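Local coordinates for DNA endonuclease I-CeuI (Chlamydomonas eugametos, PDB 2EX5), which cuts double-stranded DNA as a LAGLIDADG homing endonuclease, recognising a long degenerate target and leaving a staggered break near the insertion site of its group I intron, at a contact of chain A with DNA and the interface of chains B and A. Sequence-based numbering; all coordinates share one arbitrary frame. Chains: chain A/B, DNA endonuclease I-CeuI.

Contact 1 lies on the DNA-binding surface of chain A, while contacts 2 and 3 belong to the homodimer interface. The C-alpha centre of contact 1 is about 26 Å from that of contact 2 and 28 Å from that of contact 3, whereas the centres of contacts 2 and 3, which share A:Phe54 and B:Phe144, are about 11 Å apart. Helix 49-62, the LAGLIDADG helix, supplies residues to both interface contacts and leads into strand 63-71, which carries A:Asn66 of contact 1. The dimer axis and DNA-binding surface are thus joined, and pairing the helices probably helps set the spacing of the two DNA-binding halves.

Contact 1: a contact of chain A with DNA. Residues chain A 66, 187-188, 191. With nucleotides of chain C; nucleotides of chain D.
The backbone amides of A:Lys187 and A:Gln188, consecutive in a loop, converge on one phosphate oxygen, OP1 of DT18 of chain C; the A:Lys187 N bond is nearly straight (2.7 Å, 169° at the hydrogen), the A:Gln188 N bond longer and more bent at 3.2 Å. The A:Lys187 side chain runs along the strand to the preceding phosphate, where NZ makes a weak salt bridge with OP1 of DG17 of chain C at 3.4 Å. A:Gln188 diverges from it and enters the minor groove. Its CG packs against the sugar of DT12 of chain D, 3.5 Å from C4', and the bend at chi2 (149°) beyond it directs the amide to the base edge. The amide oxygen OE1 accepts from the exocyclic amine N2 of DG16 of chain C at 3.0 Å, the donor tilted 22° from the carbonyl plane. That amine also bonds O2 of DC11 of chain D, so the guanine is contacted with its pair intact. A:Gln191, extended beyond CG, reaches across the groove between the strands and sets its amide beside the sugar of DT18 of chain C. A:Asn66, from strand 63-71, brings CB to 3.3 Å from OP2 of DT18 of chain C. Phosphate grip and minor-groove contact together probably contribute to target recognition.

Contact 2: the interface of chains B and A. Residues chain B 60, 144-146; chain A 54, 58, 93, 95-96.
B:Phe144 lays its CB methylene over the centre of the A:Phe54 ring, 3.4 Å from the centroid, as a CH-pi contact. The two side chains run antiparallel alongside one another, and A:Phe54 CB lies 3.9 Å above the B:Phe144 ring plane, near its margin. CG of A:Phe54 is anti to the backbone N (chi1 -174°), which carries the ring away from its helix and toward chain B. The far end of this ring, CZ, meets the aliphatic part of B:Glu60, 3.5 Å from CB. A:Lys95 makes a polar link: its chain bends at chi2 and brings the side-chain amine NZ to the backbone carbonyl O of B:Ser145 at 2.6 Å, tilted 34° from the carbonyl plane.

In the next shell, the B:Glu60 carboxylate holds the extended B:Ser145-B:Ser146 segment within chain B. OE2 receives the B:Ser145 hydroxyl OG at 2.5 Å, and OE1 the B:Ser146 amide N at 3.3 Å, both on the syn side but well out of the carboxylate plane. This pairing probably presents the B:Ser145 carbonyl to A:Lys95. A:Val96 places CG2 near B:Glu60 OE1, while its CG1 covers the centre of one face of the A:Phe58 ring, tying helix 94-104 to helix 49-62 within chain A. The patch brings the loop at B:Phe144 to B:Ser146, beside B:Glu60 near the end of helix 49-62, against helices 49-62 and 94-104 of chain A, at one flank of the dimer interface.

Contact 3: the interface of chains B and A. Residues chain B 50, 53-54, 144; chain A 50, 53-54, 144.
This is the two-fold helix-helix interface of the homodimer, where the LAGLIDADG helices of the two subunits pack face to face and hold the two halves of the endonuclease together. At its centre B:Leu53 and A:Leu53 meet through their beta carbons, CB to CB at 3.6 Å. Backbone also packs closely here: the carbonyl O of B:Leu53 lies 3.4 Å from A:Phe54 CA, with its counterpart, A:Leu53 O to B:Phe54 CA, at 3.6 Å. Beyond the leucine pair, B:Leu53 turns its CD2 methyl onto the A:Glu50 chain, 3.5 Å from CG, the two chains meeting at an angle. The twin is less intimate, A:Leu53 CD1 lying 4.1 Å from B:Glu50 CG, and the two glutamates differ in their first torsion (-70° in A:Glu50, -126° in B:Glu50). Thus the aliphatic stems of the glutamates extend the apolar seam. On the outer side, A:Phe144 sets its CB above the centre of the B:Phe54 ring at 3.4 Å from the centroid, repeating the aromatic contact of the other flank. B:Phe144 adds its ring tip, CZ, 4.1 Å from A:Glu50 CB. The seam runs along the first turns of the two 49-62 helices, bracketed by residue 144 of each chain, which follows helix 126-141.

Contact 1: a contact of chain A with DNA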
loop_
_atom_site.group_PDB
_atom_site.type_symbol
_atom_site.label_atom_id
_atom_site.label_comp_id
_atom_site.label_asym_id
_atom_site.label_seq_id
_atom_site.Cartn_x
_atom_site.Cartn_y
_atom_site.Cartn_z
ATOM N N ASN A 66 -1.017 -1.008 -15.370
ATOM C CA ASN A 66 -0.164 -0.253 -16.239
ATOM C C ASN A 66 -0.024 -0.815 -17.612
ATOM O O ASN A 66 -0.270 -1.988 -17.827
ATOM C CB ASN A 66 1.237 -0.176 -15.723
ATOM C CG ASN A 66 1.613 -1.323 -14.862
ATOM O OD1 ASN A 66 1.465 -1.276 -13.643
ATOM N ND2 ASN A 66 2.261 -2.267 -15.438
ATOM N N LYS A 187 3.439 6.845 -15.499
ATOM C CA LYS A 187 3.695 7.454 -14.238
ATOM C C LYS A 187 5.213 7.633 -14.159
ATOM O O LYS A 187 5.705 8.274 -13.255
ATOM C CB LYS A 187 3.040 6.647 -13.082
ATOM C CG LYS A 187 1.426 6.820 -12.992
ATOM C CD LYS A 187 0.869 6.829 -11.525
ATOM C CE LYS A 187 -0.697 6.428 -11.380
ATOM N NZ LYS A 187 -1.417 6.097 -9.926
ATOM N N GLN A 188 5.939 7.112 -15.164
ATOM C CA GLN A 188 7.412 7.199 -15.239
ATOM C C GLN A 188 7.926 7.689 -16.600
ATOM O O GLN A 188 8.963 7.201 -17.055
ATOM C CB GLN A 188 8.069 5.853 -14.921
ATOM C CG GLN A 188 8.733 5.803 -13.573
ATOM C CD GLN A 188 8.744 4.403 -12.890
ATOM O OE1 GLN A 188 8.492 4.280 -11.674
ATOM N NE2 GLN A 188 9.106 3.370 -13.646
ATOM N N GLN A 191 11.910 8.141 -17.663
ATOM C CA GLN A 191 12.760 6.988 -17.290
ATOM C C GLN A 191 14.028 6.875 -18.131
ATOM O O GLN A 191 14.007 7.246 -19.291
ATOM C CB GLN A 191 11.938 5.698 -17.472
ATOM C CG GLN A 191 12.569 4.436 -16.900
ATOM C CD GLN A 191 11.564 3.264 -16.710
ATOM O OE1 GLN A 191 11.849 2.089 -17.081
ATOM N NE2 GLN A 191 10.408 3.575 -16.112
ATOM P P DG C 16 3.229 1.258 -2.977
ATOM O OP1 DG C 16 4.255 2.181 -3.505
ATOM O OP2 DG C 16 2.050 1.831 -2.103
ATOM O "O5'" DG C 16 2.721 0.171 -4.076
ATOM C "C5'" DG C 16 2.143 0.389 -5.451
ATOM C "C4'" DG C 16 3.035 1.200 -6.447
ATOM O "O4'" DG C 16 4.438 0.856 -6.391
ATOM C "C3'" DG C 16 2.695 1.208 -7.963
ATOM O "O3'" DG C 16 2.613 2.579 -8.291
ATOM C "C2'" DG C 16 3.877 0.505 -8.692
ATOM C "C1'" DG C 16 4.993 0.822 -7.722
ATOM N N9 DG C 16 6.007 -0.194 -7.859
ATOM C C8 DG C 16 5.914 -1.500 -7.461
ATOM N N7 DG C 16 6.974 -2.194 -7.730
ATOM C C5 DG C 16 7.820 -1.288 -8.345
ATOM C C6 DG C 16 9.109 -1.456 -8.885
ATOM O O6 DG C 16 9.829 -2.491 -8.924
ATOM N N1 DG C 16 9.575 -0.274 -9.447
ATOM C C2 DG C 16 8.942 0.896 -9.537
ATOM N N2 DG C 16 9.611 1.887 -10.169
ATOM N N3 DG C 16 7.736 1.080 -9.020
ATOM C C4 DG C 16 7.230 -0.055 -8.457
ATOM P P DG C 17 1.766 3.071 -9.496
ATOM O OP1 DG C 17 1.564 4.520 -9.410
ATOM O OP2 DG C 17 0.558 2.275 -9.775
ATOM O "O5'" DG C 17 2.882 2.746 -10.590
ATOM C "C5'" DG C 17 4.165 3.281 -10.582
ATOM C "C4'" DG C 17 5.027 2.833 -11.767
ATOM O "O4'" DG C 17 5.582 1.547 -11.391
ATOM C "C3'" DG C 17 4.398 2.575 -13.141
ATOM O "O3'" DG C 17 5.052 3.340 -14.206
ATOM C "C2'" DG C 17 4.605 1.054 -13.296
ATOM C "C1'" DG C 17 5.918 0.919 -12.600
ATOM N N9 DG C 17 6.311 -0.384 -12.175
ATOM C C8 DG C 17 5.567 -1.332 -11.464
ATOM N N7 DG C 17 6.222 -2.429 -11.184
ATOM C C5 DG C 17 7.477 -2.174 -11.753
ATOM C C6 DG C 17 8.618 -2.987 -11.870
ATOM O O6 DG C 17 8.854 -4.083 -11.403
ATOM N N1 DG C 17 9.661 -2.365 -12.535
ATOM C C2 DG C 17 9.587 -1.127 -13.054
ATOM N N2 DG C 17 10.690 -0.770 -13.691
ATOM N N3 DG C 17 8.529 -0.342 -13.037
ATOM C C4 DG C 17 7.523 -0.927 -12.359
ATOM P P DT C 18 4.744 3.143 -15.790
ATOM O OP1 DT C 18 4.494 4.482 -16.351
ATOM O OP2 DT C 18 3.600 2.147 -16.074
ATOM O "O5'" DT C 18 6.089 2.501 -16.384
ATOM C "C5'" DT C 18 6.902 1.413 -15.990
ATOM C "C4'" DT C 18 8.089 1.439 -16.937
ATOM O "O4'" DT C 18 9.044 0.400 -16.594
ATOM C "C3'" DT C 18 7.721 1.023 -18.336
ATOM O "O3'" DT C 18 8.808 1.413 -19.189
ATOM C "C2'" DT C 18 7.615 -0.516 -18.256
ATOM C "C1'" DT C 18 8.830 -0.776 -17.380
ATOM N N1 DT C 18 8.662 -2.031 -16.550
ATOM C C2 DT C 18 9.759 -2.863 -16.531
ATOM O O2 DT C 18 10.757 -2.545 -17.112
ATOM N N3 DT C 18 9.659 -4.033 -15.798
ATOM C C4 DT C 18 8.507 -4.430 -15.166
ATOM O O4 DT C 18 8.552 -5.471 -14.565
ATOM C C5 DT C 18 7.330 -3.560 -15.244
ATOM C C7 DT C 18 5.996 -4.106 -14.875
ATOM C C6 DT C 18 7.425 -2.381 -15.913
ATOM P P DC D 11 18.474 0.157 -15.091
ATOM O OP1 DC D 11 19.066 0.762 -16.316
ATOM O OP2 DC D 11 19.215 -0.131 -13.813
ATOM O "O5'" DC D 11 17.231 1.053 -14.758
ATOM C "C5'" DC D 11 16.517 1.636 -15.804
ATOM C "C4'" DC D 11 15.378 2.349 -15.104
ATOM O "O4'" DC D 11 14.638 1.349 -14.337
ATOM C "C3'" DC D 11 15.813 3.395 -14.097
ATOM O "O3'" DC D 11 15.089 4.575 -14.424
ATOM C "C2'" DC D 11 15.485 2.796 -12.723
ATOM C "C1'" DC D 11 14.312 1.886 -13.077
ATOM N N1 DC D 11 13.918 0.792 -12.138
ATOM C C2 DC D 11 12.556 0.766 -11.715
ATOM O O2 DC D 11 11.742 1.624 -12.171
ATOM N N3 DC D 11 12.179 -0.245 -10.834
ATOM C C4 DC D 11 13.081 -1.164 -10.397
ATOM N N4 DC D 11 12.656 -2.126 -9.545
ATOM C C5 DC D 11 14.464 -1.107 -10.813
ATOM C C6 DC D 11 14.829 -0.133 -11.676
ATOM P P DT D 12 15.165 6.033 -13.711
ATOM O OP1 DT D 12 15.645 7.015 -14.702
ATOM O OP2 DT D 12 15.735 5.982 -12.323
ATOM O "O5'" DT D 12 13.565 6.297 -13.691
ATOM C "C5'" DT D 12 12.607 5.373 -13.052
ATOM C "C4'" DT D 12 11.816 6.029 -11.910
ATOM O "O4'" DT D 12 11.628 5.084 -10.809
ATOM C "C3'" DT D 12 12.449 7.290 -11.276
ATOM O "O3'" DT D 12 11.411 8.335 -11.070
ATOM C "C2'" DT D 12 13.150 6.723 -10.023
ATOM C "C1'" DT D 12 12.276 5.514 -9.617
ATOM N N1 DT D 12 12.855 4.216 -9.069
ATOM C C2 DT D 12 11.983 3.456 -8.262
ATOM O O2 DT D 12 10.869 3.922 -8.016
ATOM N N3 DT D 12 12.454 2.245 -7.735
ATOM C C4 DT D 12 13.728 1.728 -7.993
ATOM O O4 DT D 12 14.159 0.633 -7.572
ATOM C C5 DT D 12 14.597 2.557 -8.834
ATOM C C7 DT D 12 16.035 2.117 -9.010
ATOM C C6 DT D 12 14.132 3.738 -9.346
#

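Contact 2: the interface of chains B and A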
loop_
_atom_site.group_PDB
_atom_site.type_symbol
_atom_site.label_atom_id
_atom_site.label_comp_id
_atom_site.label_asym_id
_atom_site.label_seq_id
_atom_site.Cartn_x
_atom_site.Cartn_y
_atom_site.Cartn_z
ATOM N N GLU B 60 -3.500 -2.202 5.924
ATOM C CA GLU B 60 -2.551 -3.304 5.770
ATOM C C GLU B 60 -1.461 -2.911 4.770
ATOM O O GLU B 60 -0.336 -3.230 4.964
ATOM C CB GLU B 60 -3.244 -4.609 5.381
ATOM C CG GLU B 60 -2.398 -5.780 5.018
ATOM C CD GLU B 60 -1.938 -6.558 6.216
ATOM O OE1 GLU B 60 -1.185 -7.562 5.965
ATOM O OE2 GLU B 60 -2.290 -6.139 7.382
ATOM N N PHE B 144 -7.560 -10.810 8.213
ATOM C CA PHE B 144 -6.975 -10.946 6.879
ATOM C C PHE B 144 -5.503 -10.546 6.853
ATOM O O PHE B 144 -4.872 -10.519 5.811
ATOM C CB PHE B 144 -7.790 -10.091 5.886
ATOM C CG PHE B 144 -9.288 -10.079 6.148
ATOM C CD1 PHE B 144 -10.123 -11.097 5.667
ATOM C CD2 PHE B 144 -9.868 -9.075 6.885
ATOM C CE1 PHE B 144 -11.537 -11.069 5.860
ATOM C CE2 PHE B 144 -11.281 -9.051 7.105
ATOM C CZ PHE B 144 -12.090 -10.037 6.553
ATOM N N SER B 145 -4.931 -10.219 7.988
ATOM C CA SER B 145 -3.611 -9.707 8.014
ATOM C C SER B 145 -2.516 -10.796 8.005
ATOM O O SER B 145 -2.750 -11.951 8.349
ATOM C CB SER B 145 -3.473 -8.826 9.268
ATOM O OG SER B 145 -2.438 -7.895 9.117
ATOM N N SER B 146 -1.316 -10.397 7.595
ATOM C CA SER B 146 -0.115 -11.286 7.603
ATOM C C SER B 146 0.297 -11.549 9.024
ATOM O O SER B 146 0.029 -10.741 9.901
ATOM C CB SER B 146 1.080 -10.665 6.807
ATOM O OG SER B 146 1.654 -9.602 7.572
ATOM N N PHE A 54 -11.571 -6.239 1.853
ATOM C CA PHE A 54 -10.222 -6.190 2.304
ATOM C C PHE A 54 -9.186 -6.181 1.186
ATOM O O PHE A 54 -8.316 -5.281 1.101
ATOM C CB PHE A 54 -9.935 -7.295 3.360
ATOM C CG PHE A 54 -8.497 -7.186 4.010
ATOM C CD1 PHE A 54 -8.315 -6.589 5.250
ATOM C CD2 PHE A 54 -7.329 -7.615 3.300
ATOM C CE1 PHE A 54 -6.979 -6.487 5.858
ATOM C CE2 PHE A 54 -6.037 -7.481 3.865
ATOM C CZ PHE A 54 -5.869 -6.964 5.160
ATOM N N PHE A 58 -6.689 -3.083 -0.156
ATOM C CA PHE A 58 -5.304 -3.434 -0.386
ATOM C C PHE A 58 -4.832 -3.104 -1.788
ATOM O O PHE A 58 -3.711 -2.651 -1.952
ATOM C CB PHE A 58 -5.088 -4.898 -0.080
ATOM C CG PHE A 58 -3.668 -5.320 -0.178
ATOM C CD1 PHE A 58 -2.770 -5.002 0.868
ATOM C CD2 PHE A 58 -3.222 -6.002 -1.350
ATOM C CE1 PHE A 58 -1.382 -5.349 0.736
ATOM C CE2 PHE A 58 -1.833 -6.391 -1.496
ATOM C CZ PHE A 58 -0.917 -6.042 -0.469
ATOM N N GLY A 93 4.399 -10.647 3.766
ATOM C CA GLY A 93 2.978 -10.295 3.419
ATOM C C GLY A 93 2.303 -11.149 2.350
ATOM O O GLY A 93 1.256 -10.768 1.841
ATOM N N LYS A 95 0.468 -13.715 2.346
ATOM C CA LYS A 95 -0.874 -14.136 2.632
ATOM C C LYS A 95 -1.843 -13.347 1.813
ATOM O O LYS A 95 -2.807 -13.913 1.367
ATOM C CB LYS A 95 -1.147 -13.850 4.097
ATOM C CG LYS A 95 -2.157 -14.717 4.665
ATOM C CD LYS A 95 -2.963 -13.935 5.658
ATOM C CE LYS A 95 -3.855 -14.831 6.412
ATOM N NZ LYS A 95 -4.063 -14.136 7.671
ATOM N N VAL A 96 -1.593 -12.045 1.605
ATOM C CA VAL A 96 -2.571 -11.145 0.962
ATOM C C VAL A 96 -2.490 -11.281 -0.564
ATOM O O VAL A 96 -3.499 -11.102 -1.298
ATOM C CB VAL A 96 -2.370 -9.687 1.459
ATOM C CG1 VAL A 96 -3.438 -8.748 0.902
ATOM C CG2 VAL A 96 -2.414 -9.628 3.016
#

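Contact 3: the interface of chains B and A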
loop_
_atom_site.group_PDB
_atom_site.type_symbol
_atom_site.label_atom_id
_atom_site.label_comp_id
_atom_site.label_asym_id
_atom_site.label_seq_id
_atom_site.Cartn_x
_atom_site.Cartn_y
_atom_site.Cartn_z
ATOM N N GLU B 50 -18.960 -2.106 5.064
ATOM C CA GLU B 50 -18.293 -2.236 3.763
ATOM C C GLU B 50 -17.044 -1.291 3.572
ATOM O O GLU B 50 -15.990 -1.740 3.067
ATOM C CB GLU B 50 -19.255 -1.806 2.741
ATOM C CG GLU B 50 -19.499 -2.776 1.670
ATOM C CD GLU B 50 -20.816 -3.487 1.879
ATOM O OE1 GLU B 50 -21.380 -3.438 3.033
ATOM O OE2 GLU B 50 -21.299 -4.065 0.883
ATOM N N LEU B 53 -14.128 -2.353 5.896
ATOM C CA LEU B 53 -13.375 -3.503 5.437
ATOM C C LEU B 53 -12.401 -3.055 4.365
ATOM O O LEU B 53 -11.379 -3.627 4.260
ATOM C CB LEU B 53 -14.297 -4.640 4.889
ATOM C CG LEU B 53 -14.815 -5.899 5.615
ATOM C CD1 LEU B 53 -14.443 -6.057 7.021
ATOM C CD2 LEU B 53 -16.388 -6.216 5.453
ATOM N N PHE B 54 -12.813 -2.132 3.497
ATOM C CA PHE B 54 -11.987 -1.536 2.444
ATOM C C PHE B 54 -10.844 -0.722 3.148
ATOM O O PHE B 54 -9.701 -0.842 2.779
ATOM C CB PHE B 54 -12.820 -0.630 1.504
ATOM C CG PHE B 54 -11.977 0.116 0.404
ATOM C CD1 PHE B 54 -11.808 -0.438 -0.862
ATOM C CD2 PHE B 54 -11.342 1.319 0.681
ATOM C CE1 PHE B 54 -11.057 0.214 -1.876
ATOM C CE2 PHE B 54 -10.588 1.937 -0.278
ATOM C CZ PHE B 54 -10.456 1.398 -1.546
ATOM N N PHE B 144 -7.560 -10.810 8.213
ATOM C CA PHE B 144 -6.975 -10.946 6.879
ATOM C C PHE B 144 -5.503 -10.546 6.853
ATOM O O PHE B 144 -4.872 -10.519 5.811
ATOM C CB PHE B 144 -7.790 -10.091 5.886
ATOM C CG PHE B 144 -9.288 -10.079 6.148
ATOM C CD1 PHE B 144 -10.123 -11.097 5.667
ATOM C CD2 PHE B 144 -9.868 -9.075 6.885
ATOM C CE1 PHE B 144 -11.537 -11.069 5.860
ATOM C CE2 PHE B 144 -11.281 -9.051 7.105
ATOM C CZ PHE B 144 -12.090 -10.037 6.553
ATOM N N GLU A 50 -16.380 -10.214 2.503
ATOM C CA GLU A 50 -15.604 -9.413 3.375
ATOM C C GLU A 50 -14.087 -9.378 3.023
ATOM O O GLU A 50 -13.484 -8.316 3.020
ATOM C CB GLU A 50 -15.788 -9.928 4.802
ATOM C CG GLU A 50 -17.190 -9.656 5.354
ATOM C CD GLU A 50 -17.948 -10.945 5.448
ATOM O OE1 GLU A 50 -18.954 -11.110 4.738
ATOM O OE2 GLU A 50 -17.459 -11.849 6.190
ATOM N N LEU A 53 -13.639 -7.164 -0.034
ATOM C CA LEU A 53 -13.495 -5.749 0.344
ATOM C C LEU A 53 -12.077 -5.428 0.961
ATOM O O LEU A 53 -11.471 -4.530 0.570
ATOM C CB LEU A 53 -14.572 -5.439 1.384
ATOM C CG LEU A 53 -16.035 -5.070 1.087
ATOM C CD1 LEU A 53 -16.277 -4.423 -0.264
ATOM C CD2 LEU A 53 -16.925 -6.239 1.454
ATOM N N PHE A 54 -11.571 -6.239 1.853
ATOM C CA PHE A 54 -10.222 -6.190 2.304
ATOM C C PHE A 54 -9.186 -6.181 1.186
ATOM O O PHE A 54 -8.316 -5.281 1.101
ATOM C CB PHE A 54 -9.935 -7.295 3.360
ATOM C CG PHE A 54 -8.497 -7.186 4.010
ATOM C CD1 PHE A 54 -8.315 -6.589 5.250
ATOM C CD2 PHE A 54 -7.329 -7.615 3.300
ATOM C CE1 PHE A 54 -6.979 -6.487 5.858
ATOM C CE2 PHE A 54 -6.037 -7.481 3.865
ATOM C CZ PHE A 54 -5.869 -6.964 5.160
ATOM N N PHE A 144 -15.088 3.190 -3.422
ATOM C CA PHE A 144 -14.254 3.788 -2.370
ATOM C C PHE A 144 -12.921 4.390 -2.828
ATOM O O PHE A 144 -12.130 4.828 -2.004
ATOM C CB PHE A 144 -13.918 2.692 -1.380
ATOM C CG PHE A 144 -15.092 1.797 -1.015
ATOM C CD1 PHE A 144 -16.090 2.251 -0.176
ATOM C CD2 PHE A 144 -15.147 0.524 -1.480
ATOM C CE1 PHE A 144 -17.182 1.442 0.169
ATOM C CE2 PHE A 144 -16.260 -0.311 -1.115
ATOM C CZ PHE A 144 -17.238 0.164 -0.294
#